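Local coordinates for ABC transporter periplasmic substrate-binding protein (Desulfovibrio alaskensis, PDB 5MY5) that binds tungstate with high selectivity as the periplasmic component TupA, and probably delivers it to the membrane part of an ABC transporter, at residues A[26-31]-A[55-60]; A[99-104]-A[223-228]; A[108-113]-A[188-193]; A[115-120]-A[129-134]; A[196-201]-A[266-271]. The protein carries 2 engineered substitutions. One frame throughout, in Å; residues are numbered along the deposited sequence. Where two conformers were deposited one is given.

In the fold
Strand 100-112 is the thread of this fold: its first half pairs with strand 221-228 in contact 2, its second with strand 189-193 in contact 3, the centres about 27 Å apart on opposite sides of the chain's centre. Contact 1, its centre about 16 Å from that of contact 2 in the same mixed sheet, closes first along the chain. Contact 4 packs the loop after strand 100-112 on helix 124-133. It is nested within the loop closed by contact 3, their centres about 11 Å apart. Contact 5 joins helix 194-203 to strand 266-271, itself a neighbour of strand 100-112, and touches contacts 2 and 3. The layout is consistent with the two-lobed periplasmic binding protein fold, contact 5 bridging the lobes.

Contact 1: A[26-31]-A[55-60]; sequences PVLMMA and IELRWT
Val-27 lies under the guanidinium of Arg-58. Its CG1, anti to the backbone N (chi1 -176°), sits against one face of that flat group, offset toward the rim and 3.7 Å from Arg-58 NE. Glu-56 runs beside Val-27 in the same direction, OE1 touching Val-27 CG2, while its OE2 takes Arg-58 NE at 3.0 Å in the guanidinium plane, though from above the carboxylate plane (58° out of it). On the same face Met-29, bent at chi2 and chi3, slants over the start of the arginine chain, SD 3.9 Å from Arg-58 CB. The other face is apolar. Leu-28 and Leu-57 stand side by side, CD2 to CD1 3.9 Å; Met-30 CE closes on Leu-57 CD1 at 4.0 Å, and Met-30 CB meets Trp-59 CB. The indole leads away and packs on helix 41-53, while NE1 bonds to Asp-37 of helix 34-39; Phe-245 of helix 239-250 covers Leu-28 and Met-30. Between the two faces five backbone bonds, from Glu-56 N to Pro-26 O through Thr-60 N to Met-30 O, tie the parallel strands. Helices 34-39 and 41-53 join them, a beta-alpha-beta crossover. The chemistry implies a two-faced edge of the sheet: a salt bridge laid over Val-27 on the more exposed face, and leucine and methionine contacts buried under helix 239-250 on the other.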
# COMPACT_ATOMS: atom_id res chain seq x y z
N PRO A 26 -22.16 19.94 2.38
CA PRO A 26 -22.15 18.47 2.51
C PRO A 26 -20.79 17.94 2.94
O PRO A 26 -19.77 18.39 2.48
CB PRO A 26 -22.43 17.99 1.12
CG PRO A 26 -22.71 19.18 0.27
CD PRO A 26 -22.37 20.40 0.99
N VAL A 27 -20.81 16.94 3.83
CA VAL A 27 -19.62 16.34 4.36
C VAL A 27 -19.69 14.84 4.15
O VAL A 27 -20.65 14.16 4.50
CB VAL A 27 -19.51 16.59 5.84
CG1 VAL A 27 -18.20 16.04 6.37
CG2 VAL A 27 -19.52 18.13 6.13
N LEU A 28 -18.62 14.32 3.56
CA LEU A 28 -18.46 12.90 3.32
C LEU A 28 -17.41 12.41 4.29
O LEU A 28 -16.28 12.92 4.32
CB LEU A 28 -18.00 12.71 1.85
CG LEU A 28 -17.62 11.23 1.43
CD1 LEU A 28 -18.74 10.21 1.57
CD2 LEU A 28 -17.10 11.26 0.01
N MET A 29 -17.74 11.33 4.99
CA MET A 29 -16.83 10.76 5.99
C MET A 29 -16.25 9.45 5.50
O MET A 29 -16.96 8.56 5.13
CB MET A 29 -17.58 10.41 7.28
CG MET A 29 -18.30 11.53 8.00
SD MET A 29 -17.32 13.03 8.26
CE MET A 29 -16.29 12.47 9.57
N MET A 30 -14.94 9.37 5.60
CA MET A 30 -14.17 8.25 5.02
C MET A 30 -13.32 7.61 6.11
O MET A 30 -12.79 8.27 6.91
CB MET A 30 -13.26 8.74 3.92
CG MET A 30 -12.15 7.81 3.49
SD MET A 30 -11.06 8.49 2.20
CE MET A 30 -12.15 8.44 0.86
N ALA A 31 -13.20 6.30 5.98
CA ALA A 31 -12.17 5.60 6.67
C ALA A 31 -11.18 5.11 5.70
O ALA A 31 -11.51 4.51 4.66
CB ALA A 31 -12.75 4.43 7.43
N ILE A 55 -18.36 19.08 -2.09
CA ILE A 55 -18.46 18.18 -0.95
C ILE A 55 -17.16 18.24 -0.20
O ILE A 55 -16.12 18.15 -0.79
CB ILE A 55 -18.74 16.71 -1.43
CG1 ILE A 55 -20.03 16.64 -2.21
CG2 ILE A 55 -18.71 15.78 -0.19
CD1 ILE A 55 -20.14 15.34 -2.97
N GLU A 56 -17.21 18.44 1.14
CA GLU A 56 -16.05 18.37 2.02
C GLU A 56 -15.74 16.88 2.40
O GLU A 56 -16.67 16.18 2.79
CB GLU A 56 -16.30 19.17 3.33
CG GLU A 56 -15.08 19.13 4.28
CD GLU A 56 -15.32 19.76 5.67
OE1 GLU A 56 -16.43 20.20 5.96
OE2 GLU A 56 -14.41 19.63 6.51
N LEU A 57 -14.50 16.46 2.19
CA LEU A 57 -14.07 15.08 2.55
C LEU A 57 -13.29 15.14 3.84
O LEU A 57 -12.29 15.83 3.94
CB LEU A 57 -13.17 14.49 1.47
CG LEU A 57 -12.59 13.10 1.71
CD1 LEU A 57 -13.66 12.01 1.69
CD2 LEU A 57 -11.46 12.73 0.73
N ARG A 58 -13.73 14.35 4.82
CA ARG A 58 -13.05 14.18 6.10
C ARG A 58 -12.65 12.74 6.17
O ARG A 58 -13.44 11.85 5.86
CB ARG A 58 -13.90 14.60 7.27
CG ARG A 58 -14.21 16.08 7.34
CD ARG A 58 -15.10 16.36 8.53
NE ARG A 58 -15.68 17.71 8.47
CZ ARG A 58 -16.74 18.08 9.20
NH1 ARG A 58 -17.33 17.24 10.05
NH2 ARG A 58 -17.25 19.29 9.02
N TRP A 59 -11.46 12.46 6.65
CA TRP A 59 -11.05 11.07 6.73
C TRP A 59 -10.39 10.77 8.06
O TRP A 59 -9.81 11.64 8.64
CB TRP A 59 -10.17 10.62 5.57
CG TRP A 59 -8.86 11.26 5.42
CD1 TRP A 59 -7.65 10.79 5.85
CD2 TRP A 59 -8.61 12.50 4.77
NE1 TRP A 59 -6.65 11.66 5.50
CE2 TRP A 59 -7.21 12.73 4.84
CE3 TRP A 59 -9.42 13.42 4.09
CZ2 TRP A 59 -6.62 13.90 4.32
CZ3 TRP A 59 -8.83 14.59 3.58
CH2 TRP A 59 -7.44 14.80 3.67
N THR A 60 -10.49 9.55 8.51
CA THR A 60 -9.72 9.06 9.61
C THR A 60 -8.91 7.91 9.10
O THR A 60 -9.45 7.01 8.35
CB THR A 60 -10.70 8.56 10.66
OG1 THR A 60 -11.37 9.75 11.17
CG2 THR A 60 -10.01 7.92 11.83

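Contact 2: A[99-104]-A[223-228]; sequences RTQLMY and QYSAIP
Tyr-224 O is gripped twice, by Leu-102 N across the strands (3.0 Å) and by Gln-223 NE2 of its own strand (3.0 Å), the two donors coming from opposite faces of the carbonyl plane. Gln-223 OE1 is taken by Asn-272. Tyr-224 N gives its hydrogen to Met-103 O at 2.8 Å. From Gln-101/Ser-225 to Tyr-104/Gln-223 one strand advances three residues and the other two, consistent with a beta bulge. Beyond it Thr-100 and Ala-226 form a regular hydrogen-bonded pair. On the face that carries Gln-101 and Ser-225 a water accepts from Arg-99 NH2 (3.1 Å) and Ser-225 OG (2.8 Å) and donates to Gln-223 O (2.9 Å). In the modelled conformer, one of two, Gln-101 NE2 also bonds to Ser-225 OG. Arg-99 NE has its salt bridge with Glu-87, and Tyr-224 OH is bonded to Thr-36. On the opposite face chi1 of 62° places Met-103 CG between the backbone N and the carbonyl carbon; after a bend at chi2, CE lies over the tyrosine ring, 3.8 Å from Tyr-224 CG, a CH-pi contact. The Gln-223 amide thus adds a second bond to the carbonyl at the bulge, while the Gln-101 amide and the water tie up Ser-225 OG beside it.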
# COMPACT_ATOMS: atom_id res chain seq x y z
N ARG A 99 -16.73 -2.90 -4.64
CA ARG A 99 -15.37 -2.38 -4.72
C ARG A 99 -15.20 -1.75 -6.07
O ARG A 99 -15.44 -2.41 -7.10
CB ARG A 99 -14.28 -3.47 -4.64
CG ARG A 99 -14.31 -4.32 -3.41
CD ARG A 99 -13.47 -5.54 -3.67
NE ARG A 99 -12.08 -5.21 -3.80
CZ ARG A 99 -11.17 -5.74 -4.60
NH1 ARG A 99 -11.52 -6.71 -5.43
NH2 ARG A 99 -9.92 -5.39 -4.52
N THR A 100 -14.68 -0.52 -6.11
CA THR A 100 -14.23 0.10 -7.35
C THR A 100 -12.73 0.30 -7.27
O THR A 100 -12.25 1.12 -6.49
CB THR A 100 -14.97 1.46 -7.63
OG1 THR A 100 -16.37 1.19 -7.75
CG2 THR A 100 -14.53 2.09 -8.85
N GLN A 101 -12.01 -0.34 -8.16
CA GLN A 101 -10.57 -0.18 -8.20
C GLN A 101 -10.22 1.15 -8.80
O GLN A 101 -10.86 1.59 -9.78
CB GLN A 101 -9.92 -1.32 -8.98
CG GLN A 101 -9.78 -2.59 -8.13
CD GLN A 101 -11.08 -3.37 -7.97
OE1 GLN A 101 -11.65 -3.86 -8.96
NE2 GLN A 101 -11.52 -3.54 -6.74
N LEU A 102 -9.23 1.80 -8.26
CA LEU A 102 -8.88 3.23 -8.57
C LEU A 102 -7.42 3.46 -8.97
O LEU A 102 -7.11 4.08 -10.02
CB LEU A 102 -9.35 4.20 -7.50
CG LEU A 102 -10.83 4.29 -7.28
CD1 LEU A 102 -11.14 5.09 -6.01
CD2 LEU A 102 -11.50 4.96 -8.52
N MET A 103 -6.45 2.91 -8.23
CA MET A 103 -5.06 3.03 -8.47
C MET A 103 -4.29 2.03 -7.63
O MET A 103 -4.86 1.44 -6.76
CB MET A 103 -4.52 4.39 -8.10
CG MET A 103 -4.61 4.83 -6.70
SD MET A 103 -6.19 5.26 -5.96
CE MET A 103 -5.61 5.87 -4.43
N TYR A 104 -3.03 1.86 -7.95
CA TYR A 104 -2.16 1.09 -7.04
C TYR A 104 -0.87 1.81 -6.75
O TYR A 104 -0.35 2.50 -7.64
CB TYR A 104 -1.85 -0.30 -7.58
CG TYR A 104 -1.21 -0.38 -8.99
CD1 TYR A 104 0.16 -0.46 -9.13
CD2 TYR A 104 -1.97 -0.46 -10.16
CE1 TYR A 104 0.78 -0.57 -10.36
CE2 TYR A 104 -1.34 -0.66 -11.39
CZ TYR A 104 0.04 -0.67 -11.46
OH TYR A 104 0.72 -0.77 -12.64
N GLN A 223 -3.12 -2.69 -4.67
CA GLN A 223 -4.33 -2.21 -5.34
C GLN A 223 -5.23 -1.47 -4.28
O GLN A 223 -5.64 -2.04 -3.28
CB GLN A 223 -5.14 -3.31 -5.94
CG GLN A 223 -6.35 -2.81 -6.70
CD GLN A 223 -5.99 -1.97 -7.89
OE1 GLN A 223 -5.22 -2.40 -8.78
NE2 GLN A 223 -6.56 -0.78 -7.98
N TYR A 224 -5.58 -0.20 -4.60
CA TYR A 224 -6.60 0.54 -3.88
C TYR A 224 -7.98 0.42 -4.48
O TYR A 224 -8.11 0.51 -5.76
CB TYR A 224 -6.29 2.02 -3.89
CG TYR A 224 -5.37 2.39 -2.83
CD1 TYR A 224 -4.01 2.14 -2.96
CD2 TYR A 224 -5.82 2.99 -1.68
CE1 TYR A 224 -3.12 2.49 -1.94
CE2 TYR A 224 -4.98 3.33 -0.66
CZ TYR A 224 -3.60 3.10 -0.79
OH TYR A 224 -2.77 3.45 0.23
N SER A 225 -8.99 0.31 -3.62
CA SER A 225 -10.39 0.40 -4.03
C SER A 225 -11.16 1.31 -3.10
O SER A 225 -10.87 1.39 -1.90
CB SER A 225 -11.01 -0.96 -4.03
OG SER A 225 -10.28 -1.80 -4.92
N ALA A 226 -12.21 1.92 -3.67
CA ALA A 226 -13.19 2.60 -2.85
C ALA A 226 -14.39 1.73 -2.68
O ALA A 226 -14.77 0.97 -3.64
CB ALA A 226 -13.62 3.95 -3.47
N ILE A 227 -15.00 1.77 -1.50
CA ILE A 227 -16.22 0.96 -1.23
C ILE A 227 -17.18 1.81 -0.44
O ILE A 227 -17.00 2.09 0.74
CB ILE A 227 -15.84 -0.26 -0.33
CG1 ILE A 227 -14.73 -1.09 -0.98
CG2 ILE A 227 -17.08 -1.12 -0.16
CD1 ILE A 227 -14.06 -2.12 -0.04
N PRO A 228 -18.29 2.22 -1.10
CA PRO A 228 -19.40 2.85 -0.39
C PRO A 228 -19.99 1.90 0.68
O PRO A 228 -20.19 0.73 0.35
CB PRO A 228 -20.41 3.16 -1.50
CG PRO A 228 -19.57 3.30 -2.75
CD PRO A 228 -18.51 2.18 -2.54
O HOH W 1 -8.33 -3.01 -3.33

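Contact 3: A[108-113]-A[188-193]; sequences VIIGPA and GYTMTD
Ile-110 and Thr-190 meet through branches that both lie between the backbone N and the carbonyl carbon: chi1 of 72° puts Ile-110 CG1 there, and chi1 of -169° turns Thr-190 OG1 anti to the backbone N, with CG2 in the position between, 3.7 Å from Ile-110 CG1. Thr-190 OG1 is bonded to Val-139 O. Thr-192 repeats the torsion (chi1 -176°): its CG2 rests on Val-108 CG2 at 3.9 Å, and its OG1 gives a hydrogen to Asp-193 O. Four backbone bonds make Val-108/Thr-192 and Ile-110/Thr-190 hydrogen-bonded antiparallel pairs, with Ile-109 and Met-191 a non-hydrogen-bonded pair on the other face. Strand 189-193 thereby sits between strand 100-112 and the parallel strand 138-140, in the mixed sheet of a domain of the periplasmic binding protein superfamily. At the end of the pairing the ring of Tyr-189 approaches Gly-111 obliquely, CD2 3.9 Å from Gly-111 CA and 3.6 Å from Ile-110 O; its hydroxyl reaches Asp-115 OD1 and Ala-117 N. Pro-112 CD presses on Gly-188 O at 3.3 Å, a buried carbonyl with no polar partner in the model. At the opposite end Asp-193 serves as N-cap of helix 194-203, its OD1 also bonded to Thr-196 OG1.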
# COMPACT_ATOMS: atom_id res chain seq x y z
N VAL A 108 8.74 -2.82 -3.41
CA VAL A 108 10.04 -3.12 -4.10
C VAL A 108 10.94 -3.92 -3.18
O VAL A 108 10.83 -3.85 -1.94
CB VAL A 108 10.70 -1.84 -4.61
CG1 VAL A 108 9.81 -1.08 -5.66
CG2 VAL A 108 11.04 -0.96 -3.53
N ILE A 109 11.86 -4.69 -3.77
CA ILE A 109 12.95 -5.28 -2.96
C ILE A 109 14.20 -4.48 -3.18
O ILE A 109 14.55 -4.20 -4.36
CB ILE A 109 13.11 -6.77 -3.32
CG1 ILE A 109 11.76 -7.50 -3.04
CG2 ILE A 109 14.29 -7.32 -2.57
CD1 ILE A 109 11.76 -8.84 -3.62
N ILE A 110 14.86 -4.13 -2.12
CA ILE A 110 16.08 -3.28 -2.12
C ILE A 110 17.19 -4.08 -1.53
O ILE A 110 16.98 -5.09 -0.81
CB ILE A 110 15.89 -1.94 -1.46
CG1 ILE A 110 15.78 -2.08 0.06
CG2 ILE A 110 14.69 -1.28 -2.05
CD1 ILE A 110 15.58 -0.83 0.84
N GLY A 111 18.42 -3.68 -1.86
CA GLY A 111 19.61 -4.35 -1.32
C GLY A 111 20.84 -3.53 -1.64
O GLY A 111 20.73 -2.48 -2.35
N PRO A 112 22.04 -4.00 -1.19
CA PRO A 112 23.22 -3.29 -1.53
C PRO A 112 23.40 -3.10 -3.02
O PRO A 112 23.09 -3.96 -3.84
CB PRO A 112 24.35 -4.13 -0.87
CG PRO A 112 23.67 -4.92 0.16
CD PRO A 112 22.33 -5.20 -0.39
N ALA A 113 23.95 -1.93 -3.37
CA ALA A 113 24.24 -1.66 -4.80
C ALA A 113 25.07 -2.77 -5.44
O ALA A 113 24.85 -3.12 -6.58
CB ALA A 113 24.96 -0.30 -4.97
N GLY A 188 22.03 -6.38 3.68
CA GLY A 188 20.95 -7.28 3.44
C GLY A 188 19.94 -6.74 2.47
O GLY A 188 20.06 -5.58 2.04
N TYR A 189 19.06 -7.62 2.06
CA TYR A 189 17.92 -7.32 1.21
C TYR A 189 16.70 -7.07 2.09
O TYR A 189 16.57 -7.67 3.14
CB TYR A 189 17.67 -8.47 0.28
CG TYR A 189 18.80 -8.65 -0.74
CD1 TYR A 189 19.93 -9.34 -0.41
CD2 TYR A 189 18.71 -8.08 -1.97
CE1 TYR A 189 20.95 -9.48 -1.31
CE2 TYR A 189 19.74 -8.29 -2.91
CZ TYR A 189 20.87 -8.90 -2.51
OH TYR A 189 21.87 -9.14 -3.50
N THR A 190 15.73 -6.31 1.59
CA THR A 190 14.45 -6.16 2.35
C THR A 190 13.38 -5.75 1.32
O THR A 190 13.65 -5.12 0.29
CB THR A 190 14.59 -5.20 3.52
OG1 THR A 190 13.41 -5.32 4.34
CG2 THR A 190 14.70 -3.79 3.12
N MET A 191 12.13 -6.05 1.64
CA MET A 191 10.97 -5.57 0.88
C MET A 191 10.43 -4.33 1.63
O MET A 191 10.21 -4.37 2.87
CB MET A 191 9.89 -6.63 0.73
CG MET A 191 8.75 -6.23 -0.17
SD MET A 191 7.16 -6.96 0.21
CE MET A 191 6.74 -5.98 1.65
N THR A 192 10.18 -3.27 0.83
CA THR A 192 9.61 -2.00 1.35
C THR A 192 8.58 -1.47 0.47
O THR A 192 8.54 -1.77 -0.70
CB THR A 192 10.71 -0.97 1.55
OG1 THR A 192 10.20 0.25 2.13
CG2 THR A 192 11.43 -0.65 0.32
N ASP A 193 7.63 -0.68 1.05
CA ASP A 193 6.78 0.10 0.12
C ASP A 193 7.76 1.14 -0.55
O ASP A 193 8.68 1.59 0.06
CB ASP A 193 5.64 0.83 0.89
CG ASP A 193 6.20 1.71 1.94
OD1 ASP A 193 6.85 1.32 2.95
OD2 ASP A 193 6.03 2.93 1.74

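Contact 4: A[115-120]-A[129-134]; sequences DPAGVK and GKIAAD. Engineered in segment 129-134: Lys-130 (natural residue Arg).
Ile-131 is the apolar centre of the contact: its CG1 lies 4.1 Å from Ala-117 CB and 4.0 Å from Val-119 CG1, with the valine side chain running at about a right angle to the isoleucine. The methylene CG of Lys-130 covers the same valine methyl from a slanting direction. Tyr-189 of the nearby sheet also packs on Val-119 and Ile-131, and Trp-168 touches Ile-131, so the loop and the helix close over a shared hydrophobic patch.

The polar contacts gather round the amine of Lys-130, an engineered residue where the natural protein has arginine. CG lies anti to the backbone N (chi1 -179°), and bends at chi2 and chi4 curl the chain so that NZ reaches Ala-117 O at 2.8 Å, from 44° above the carbonyl plane. NZ also forms a salt bridge with Asp-134 on the syn side of OD2; the modelled length of 2.5 Å is unusually short and its exact value doubtful. A water donates to both Pro-116 O (2.7 Å) and Asp-134 OD2 (2.8 Å), a second link between the loop and Asp-134.

Within the loop, residues 115 to 118 form a type I beta turn closed by Gly-118 N and Asp-115 O. The carboxylate of Asp-115 accepts Val-119 N on OD1 (3.0 Å) and Lys-120 N on OD2 (2.9 Å), both from the syn side.

The chemistry implies a loop held by its aspartate, its turn and the Tyr-189 hydroxyl, and fastened to the helix by apolar side chains and the water. In this engineered form the lysine amine adds a bond to Ala-117 O, and Asp-134 probably steadies its charge.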
# COMPACT_ATOMS: atom_id res chain seq x y z
N ASP A 115 24.90 -5.89 -4.69
CA ASP A 115 23.97 -6.96 -4.96
C ASP A 115 24.62 -8.35 -4.85
O ASP A 115 24.72 -9.11 -5.85
CB ASP A 115 23.38 -6.70 -6.32
CG ASP A 115 22.32 -7.65 -6.73
OD1 ASP A 115 21.70 -8.33 -5.90
OD2 ASP A 115 21.94 -7.71 -7.91
N PRO A 116 25.02 -8.72 -3.65
CA PRO A 116 25.83 -9.92 -3.47
C PRO A 116 25.12 -11.21 -3.89
O PRO A 116 25.80 -12.15 -4.29
CB PRO A 116 26.21 -9.88 -1.98
CG PRO A 116 25.15 -9.03 -1.35
CD PRO A 116 24.82 -7.99 -2.38
N ALA A 117 23.78 -11.28 -3.90
CA ALA A 117 23.05 -12.42 -4.42
C ALA A 117 22.77 -12.39 -5.90
O ALA A 117 22.20 -13.33 -6.43
CB ALA A 117 21.70 -12.58 -3.63
N GLY A 118 23.04 -11.24 -6.51
CA GLY A 118 22.87 -11.00 -7.93
C GLY A 118 21.46 -11.12 -8.39
O GLY A 118 21.14 -11.80 -9.39
N VAL A 119 20.56 -10.42 -7.67
CA VAL A 119 19.15 -10.49 -8.05
C VAL A 119 18.57 -9.34 -8.91
O VAL A 119 17.40 -9.40 -9.29
CB VAL A 119 18.25 -10.61 -6.79
CG1 VAL A 119 18.74 -11.78 -5.96
CG2 VAL A 119 18.21 -9.31 -6.00
N LYS A 120 19.35 -8.30 -9.19
CA LYS A 120 18.82 -7.17 -9.96
C LYS A 120 18.16 -7.61 -11.23
O LYS A 120 18.73 -8.39 -12.00
CB LYS A 120 19.91 -6.15 -10.21
CG LYS A 120 19.42 -4.80 -10.76
CD LYS A 120 20.66 -3.94 -10.99
CE LYS A 120 20.36 -2.65 -11.73
NZ LYS A 120 20.05 -1.54 -10.80
N GLY A 129 14.06 -16.71 -4.36
CA GLY A 129 14.69 -18.05 -4.37
C GLY A 129 16.17 -18.01 -4.39
O GLY A 129 16.84 -18.86 -3.77
N LYS A 130 16.75 -17.05 -5.06
CA LYS A 130 18.15 -16.85 -5.14
C LYS A 130 18.76 -16.38 -3.84
O LYS A 130 19.84 -16.79 -3.45
CB LYS A 130 18.49 -15.91 -6.30
CG LYS A 130 19.97 -15.65 -6.49
CD LYS A 130 20.65 -16.97 -6.76
CE LYS A 130 21.92 -16.83 -7.56
NZ LYS A 130 22.98 -15.96 -6.97
N ILE A 131 18.08 -15.43 -3.15
CA ILE A 131 18.52 -14.96 -1.82
C ILE A 131 18.56 -16.15 -0.87
O ILE A 131 19.53 -16.30 -0.10
CB ILE A 131 17.53 -13.80 -1.37
CG1 ILE A 131 17.85 -12.52 -2.10
CG2 ILE A 131 17.51 -13.68 0.16
CD1 ILE A 131 16.65 -11.53 -2.13
N ALA A 132 17.50 -16.93 -0.91
CA ALA A 132 17.34 -18.17 -0.05
C ALA A 132 18.49 -19.14 -0.41
O ALA A 132 19.19 -19.63 0.52
CB ALA A 132 16.02 -18.84 -0.19
N ALA A 133 18.78 -19.35 -1.69
CA ALA A 133 19.78 -20.33 -2.12
C ALA A 133 21.18 -19.89 -1.72
O ALA A 133 21.98 -20.77 -1.31
CB ALA A 133 19.70 -20.52 -3.64
N ASP A 134 21.49 -18.59 -1.76
CA ASP A 134 22.76 -18.02 -1.45
C ASP A 134 22.87 -17.73 0.07
O ASP A 134 23.94 -17.21 0.53
CB ASP A 134 23.07 -16.75 -2.30
CG ASP A 134 23.37 -17.10 -3.80
OD1 ASP A 134 23.26 -18.28 -4.22
OD2 ASP A 134 23.75 -16.21 -4.57
O HOH W 2 26.06 -14.82 -3.69

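Contact 5: A[196-201]-A[266-271]; sequences TYIKYE and KALFTP
Lys-266 reaches helix 194-203 with both ends of its side chain. Near the backbone its CB packs on Ile-198 CD1 at 3.9 Å. Beyond CG the chain is extended and carries NZ to the next helical turn, where it forms a salt bridge with Glu-201 OE1 (2.8 Å), met on the syn side and 34° out of the carboxylate plane. A second, weak bond goes to Glu-201 OE2 at 3.3 Å. The glutamate has CG anti to the backbone N (chi1 177°) and is itself extended, and the two charged chains cross at about a right angle. Ala-267 follows with its methyl directed away from the helix; it is its carbonyl O that meets Ile-198 CD1, at 3.9 Å. Leu-268 then brings CD1 to within 4.0 Å of that same methyl, so one isoleucine tip is shared by three consecutive residues. From Phe-269 on the segment turns to other company: the phenyl ring packs on Met-103 and on Ile-258 of helix 252-260, Thr-270 is paired through the backbone with Tyr-104, and Pro-271 touches Gln-255. The contact is small, one salt bridge and, a turn earlier on the helix, a narrow apolar contact. It joins strand 266-271, which pairs with strand 100-112, to the helix that follows strand 189-193, and is consistent with an inter-lobe contact close to the connecting strands of a two-lobed periplasmic binding protein.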
# COMPACT_ATOMS: atom_id res chain seq x y z
N THR A 196 8.20 4.73 1.36
CA THR A 196 9.20 4.79 2.40
C THR A 196 10.62 4.74 1.78
O THR A 196 11.48 5.46 2.29
CB THR A 196 9.04 3.65 3.42
OG1 THR A 196 7.70 3.67 3.99
CG2 THR A 196 9.99 3.79 4.52
N TYR A 197 10.82 3.93 0.73
CA TYR A 197 12.09 3.97 0.03
C TYR A 197 12.46 5.41 -0.47
O TYR A 197 13.58 5.87 -0.23
CB TYR A 197 12.22 2.99 -1.11
CG TYR A 197 13.61 3.03 -1.64
CD1 TYR A 197 14.64 2.49 -0.89
CD2 TYR A 197 13.91 3.63 -2.90
CE1 TYR A 197 15.95 2.57 -1.38
CE2 TYR A 197 15.20 3.75 -3.34
CZ TYR A 197 16.19 3.23 -2.59
OH TYR A 197 17.45 3.25 -3.09
N ILE A 198 11.51 6.01 -1.17
CA ILE A 198 11.71 7.39 -1.66
C ILE A 198 12.16 8.31 -0.49
O ILE A 198 13.13 9.13 -0.61
CB ILE A 198 10.46 7.87 -2.40
CG1 ILE A 198 10.28 7.17 -3.72
CG2 ILE A 198 10.51 9.42 -2.52
CD1 ILE A 198 8.89 7.33 -4.26
N LYS A 199 11.50 8.27 0.67
CA LYS A 199 11.86 9.14 1.79
C LYS A 199 13.24 8.77 2.32
O LYS A 199 14.06 9.67 2.64
CB LYS A 199 10.78 9.06 2.92
CG LYS A 199 9.45 9.68 2.45
CD LYS A 199 8.30 9.58 3.46
CE LYS A 199 7.07 10.37 2.93
NZ LYS A 199 5.73 10.01 3.56
N TYR A 200 13.51 7.48 2.44
CA TYR A 200 14.83 7.05 2.91
C TYR A 200 16.01 7.48 1.91
O TYR A 200 17.05 7.97 2.33
CB TYR A 200 14.80 5.48 3.00
CG TYR A 200 16.14 4.80 3.04
CD1 TYR A 200 16.90 4.89 4.18
CD2 TYR A 200 16.65 4.04 1.95
CE1 TYR A 200 18.18 4.35 4.26
CE2 TYR A 200 17.87 3.43 2.04
CZ TYR A 200 18.61 3.58 3.19
OH TYR A 200 19.84 2.92 3.08
N GLU A 201 15.79 7.30 0.62
CA GLU A 201 16.75 7.65 -0.42
C GLU A 201 17.04 9.20 -0.32
O GLU A 201 18.21 9.61 -0.37
CB GLU A 201 16.08 7.36 -1.75
CG GLU A 201 16.90 7.74 -2.97
CD GLU A 201 16.17 7.57 -4.27
OE1 GLU A 201 14.99 7.89 -4.43
OE2 GLU A 201 16.76 7.02 -5.21
N LYS A 266 8.93 12.16 -7.18
CA LYS A 266 8.90 10.85 -7.79
C LYS A 266 7.49 10.27 -7.83
O LYS A 266 6.69 10.47 -6.91
CB LYS A 266 9.84 9.97 -6.97
CG LYS A 266 11.30 10.34 -7.24
CD LYS A 266 12.34 9.32 -6.95
CE LYS A 266 13.73 9.84 -7.25
NZ LYS A 266 14.70 8.73 -7.13
N ALA A 267 7.22 9.47 -8.82
CA ALA A 267 5.89 8.86 -9.04
C ALA A 267 5.62 7.81 -7.92
O ALA A 267 6.58 7.16 -7.42
CB ALA A 267 5.84 8.13 -10.37
N LEU A 268 4.33 7.69 -7.53
CA LEU A 268 3.97 6.73 -6.49
C LEU A 268 2.78 5.89 -6.87
O LEU A 268 2.78 4.65 -6.58
CB LEU A 268 3.80 7.51 -5.19
CG LEU A 268 3.71 6.83 -3.86
CD1 LEU A 268 5.08 6.29 -3.50
CD2 LEU A 268 3.29 7.83 -2.83
N PHE A 269 1.76 6.46 -7.48
CA PHE A 269 0.53 5.73 -7.84
C PHE A 269 0.34 5.58 -9.34
O PHE A 269 0.56 6.58 -10.05
CB PHE A 269 -0.65 6.49 -7.29
CG PHE A 269 -0.70 6.58 -5.79
CD1 PHE A 269 -1.22 5.52 -4.97
CD2 PHE A 269 -0.22 7.69 -5.14
CE1 PHE A 269 -1.31 5.66 -3.59
CE2 PHE A 269 -0.34 7.82 -3.81
CZ PHE A 269 -0.80 6.82 -3.02
N THR A 270 -0.08 4.42 -9.83
CA THR A 270 -0.50 4.18 -11.16
C THR A 270 -2.05 4.14 -11.10
O THR A 270 -2.62 3.22 -10.53
CB THR A 270 0.10 2.88 -11.71
OG1 THR A 270 1.51 2.95 -11.61
CG2 THR A 270 -0.33 2.64 -13.09
N PRO A 271 -2.75 5.09 -11.76
CA PRO A 271 -4.18 4.95 -11.96
C PRO A 271 -4.59 3.76 -12.77
O PRO A 271 -3.89 3.44 -13.74
CB PRO A 271 -4.58 6.25 -12.67
CG PRO A 271 -3.36 6.67 -13.33
CD PRO A 271 -2.15 6.12 -12.63